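Local coordinates for protein iminosuccinate reductase (Paracoccus denitrificans, PDB 6RQA) that catalyses the NADH-dependent reduction of iminosuccinate to L-aspartate, regenerating the amino donor of the beta-hydroxyaspartate cycle during glyoxylate assimilation, at residues Val255-Ile260 against Asp304-Ile309. Residues are numbered along the deposited sequence; the frame is centred on the assembly and turned at random.
Sequences VARARI and DAEVTI
Arg259 and Ile260 run parallel to Thr308 and Ile309, and Arg259 bonds through both of its backbone polar atoms. Arg259 N donates to Val307 O at 3.1 Å, and Arg259 O accepts from Ile309 N at 3.2 Å. Ala258 points its methyl toward the second strand, and Ala258 CB touches both Val307 CG1, at 3.6 Å, and Ile309 CD1, at 3.7 Å. The same Ile309 CD1 reaches back to Val255, in the last turn of helix 252-256. Leu250 and Ile237 also touch Ile309. The strands belong to the parallel sheet of the Rossmann-type NAD-binding domain, where 307-311 lies between 235-239 and 259-262. Gly312, which binds NAD+, follows directly after strand 307-311. At the strand entrance Arg257 meets Glu306 in a long salt bridge, Arg257 NE to Glu306 OE2 3.6 Å. The carboxylate comes to the guanidinium edge, with the two planes 68° apart. Arg257 NH2 also touches Val307 CG2. Arg257 NH1 hydrogen-bonds to Asn228 OD1 and NH2 to Val231 O. With an alanine in place of Arg257, Glu306 would probably lose this charged mate, and Asn228 OD1 and Val231 O their guanidinium donors. On the Thr308 side of the sheet, Ala305 CB lies over one face of the Arg259 guanidinium, 3.8 Å above its plane and offset toward the rim. Arg259 CG is anti to the backbone N (chi1 -172°), and a bend at chi3 turns the chain toward Gly301 O, which NH1 bonds.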
loop_
_atom_site.group_PDB
_atom_site.type_symbol
_atom_site.label_atom_id
_atom_site.label_comp_id
_atom_site.label_asym_id
_atom_site.label_seq_id
_atom_site.Cartn_x
_atom_site.Cartn_y
_atom_site.Cartn_z
ATOM N N VAL A 255 -30.577 -1.646 -13.221
ATOM C CA VAL A 255 -29.210 -1.638 -13.727
ATOM C C VAL A 255 -29.125 -2.361 -15.065
ATOM O O VAL A 255 -28.300 -2.011 -15.918
ATOM C CB VAL A 255 -28.264 -2.261 -12.681
ATOM C CG1 VAL A 255 -26.821 -2.213 -13.154
ATOM C CG2 VAL A 255 -28.416 -1.552 -11.342
ATOM N N ALA A 256 -29.981 -3.362 -15.283
ATOM C CA ALA A 256 -29.876 -4.171 -16.493
ATOM C C ALA A 256 -30.342 -3.417 -17.733
ATOM O O ALA A 256 -29.844 -3.679 -18.834
ATOM C CB ALA A 256 -30.673 -5.465 -16.330
ATOM N N ARG A 257 -31.284 -2.485 -17.588
ATOM C CA ARG A 257 -31.849 -1.782 -18.732
ATOM C C ARG A 257 -31.191 -0.428 -18.982
ATOM O O ARG A 257 -31.673 0.338 -19.821
ATOM C CB ARG A 257 -33.362 -1.610 -18.557
ATOM C CG ARG A 257 -33.791 -0.439 -17.682
ATOM C CD ARG A 257 -35.298 -0.236 -17.778
ATOM N NE ARG A 257 -35.684 1.172 -17.709
ATOM C CZ ARG A 257 -36.141 1.773 -16.616
ATOM N NH1 ARG A 257 -36.275 1.091 -15.486
ATOM N NH2 ARG A 257 -36.472 3.057 -16.651
ATOM N N ALA A 258 -30.097 -0.126 -18.293
ATOM C CA ALA A 258 -29.423 1.156 -18.421
ATOM C C ALA A 258 -28.081 0.994 -19.122
ATOM O O ALA A 258 -27.418 -0.040 -19.002
ATOM C CB ALA A 258 -29.211 1.802 -17.050
ATOM N N ARG A 259 -27.689 2.031 -19.859
ATOM C CA ARG A 259 -26.356 2.092 -20.452
ATOM C C ARG A 259 -25.367 2.440 -19.346
ATOM O O ARG A 259 -25.385 3.555 -18.814
ATOM C CB ARG A 259 -26.316 3.113 -21.584
ATOM C CG ARG A 259 -25.027 3.097 -22.388
ATOM C CD ARG A 259 -25.152 3.933 -23.651
ATOM N NE ARG A 259 -26.171 3.409 -24.557
ATOM C CZ ARG A 259 -26.459 3.937 -25.743
ATOM N NH1 ARG A 259 -25.806 5.008 -26.172
ATOM N NH2 ARG A 259 -27.403 3.395 -26.501
ATOM N N ILE A 260 -24.509 1.488 -18.997
ATOM C CA ILE A 260 -23.697 1.565 -17.789
ATOM C C ILE A 260 -22.326 2.137 -18.111
ATOM O O ILE A 260 -21.687 1.755 -19.100
ATOM C CB ILE A 260 -23.576 0.176 -17.134
ATOM C CG1 ILE A 260 -24.962 -0.360 -16.771
ATOM C CG2 ILE A 260 -22.688 0.239 -15.906
ATOM C CD1 ILE A 260 -24.945 -1.772 -16.238
ATOM N N ASP A 304 -29.304 7.745 -27.406
ATOM C CA ASP A 304 -30.757 7.710 -27.308
ATOM C C ASP A 304 -31.246 6.820 -26.175
ATOM O O ASP A 304 -32.431 6.470 -26.140
ATOM C CB ASP A 304 -31.367 7.256 -28.635
ATOM C CG ASP A 304 -31.291 8.327 -29.705
ATOM O OD1 ASP A 304 -31.717 9.469 -29.435
ATOM O OD2 ASP A 304 -30.795 8.026 -30.812
ATOM N N ALA A 305 -30.367 6.444 -25.250
ATOM C CA ALA A 305 -30.781 5.639 -24.112
ATOM C C ALA A 305 -31.626 6.468 -23.153
ATOM O O ALA A 305 -31.434 7.678 -23.006
ATOM C CB ALA A 305 -29.563 5.072 -23.386
ATOM N N GLU A 306 -32.572 5.802 -22.495
ATOM C CA GLU A 306 -33.461 6.491 -21.568
ATOM C C GLU A 306 -32.901 6.569 -20.156
ATOM O O GLU A 306 -33.223 7.511 -19.425
ATOM C CB GLU A 306 -34.831 5.806 -21.539
ATOM C CG GLU A 306 -34.786 4.334 -21.168
ATOM C CD GLU A 306 -36.167 3.739 -20.992
ATOM O OE1 GLU A 306 -37.139 4.516 -20.861
ATOM O OE2 GLU A 306 -36.282 2.496 -20.986
ATOM N N VAL A 307 -32.076 5.607 -19.749
ATOM C CA VAL A 307 -31.490 5.592 -18.413
ATOM C C VAL A 307 -30.000 5.315 -18.546
ATOM O O VAL A 307 -29.603 4.304 -19.136
ATOM C CB VAL A 307 -32.151 4.546 -17.500
ATOM C CG1 VAL A 307 -31.460 4.517 -16.145
ATOM C CG2 VAL A 307 -33.635 4.842 -17.333
ATOM N N THR A 308 -29.180 6.213 -18.008
ATOM C CA THR A 308 -27.742 6.021 -17.919
ATOM C C THR A 308 -27.336 5.938 -16.454
ATOM O O THR A 308 -27.925 6.597 -15.592
ATOM C CB THR A 308 -26.973 7.159 -18.604
ATOM O OG1 THR A 308 -27.325 8.410 -18.001
ATOM C CG2 THR A 308 -27.298 7.205 -20.090
ATOM N N ILE A 309 -26.329 5.115 -16.174
ATOM C CA ILE A 309 -25.832 4.911 -14.819
ATOM C C ILE A 309 -24.317 5.041 -14.832
ATOM O O ILE A 309 -23.646 4.465 -15.695
ATOM C CB ILE A 309 -26.249 3.540 -14.251
ATOM C CG1 ILE A 309 -27.768 3.454 -14.104
ATOM C CG2 ILE A 309 -25.579 3.289 -12.910
ATOM C CD1 ILE A 309 -28.243 2.133 -13.541
HETATM O O HOH W 1 -32.129 2.404 -21.015
#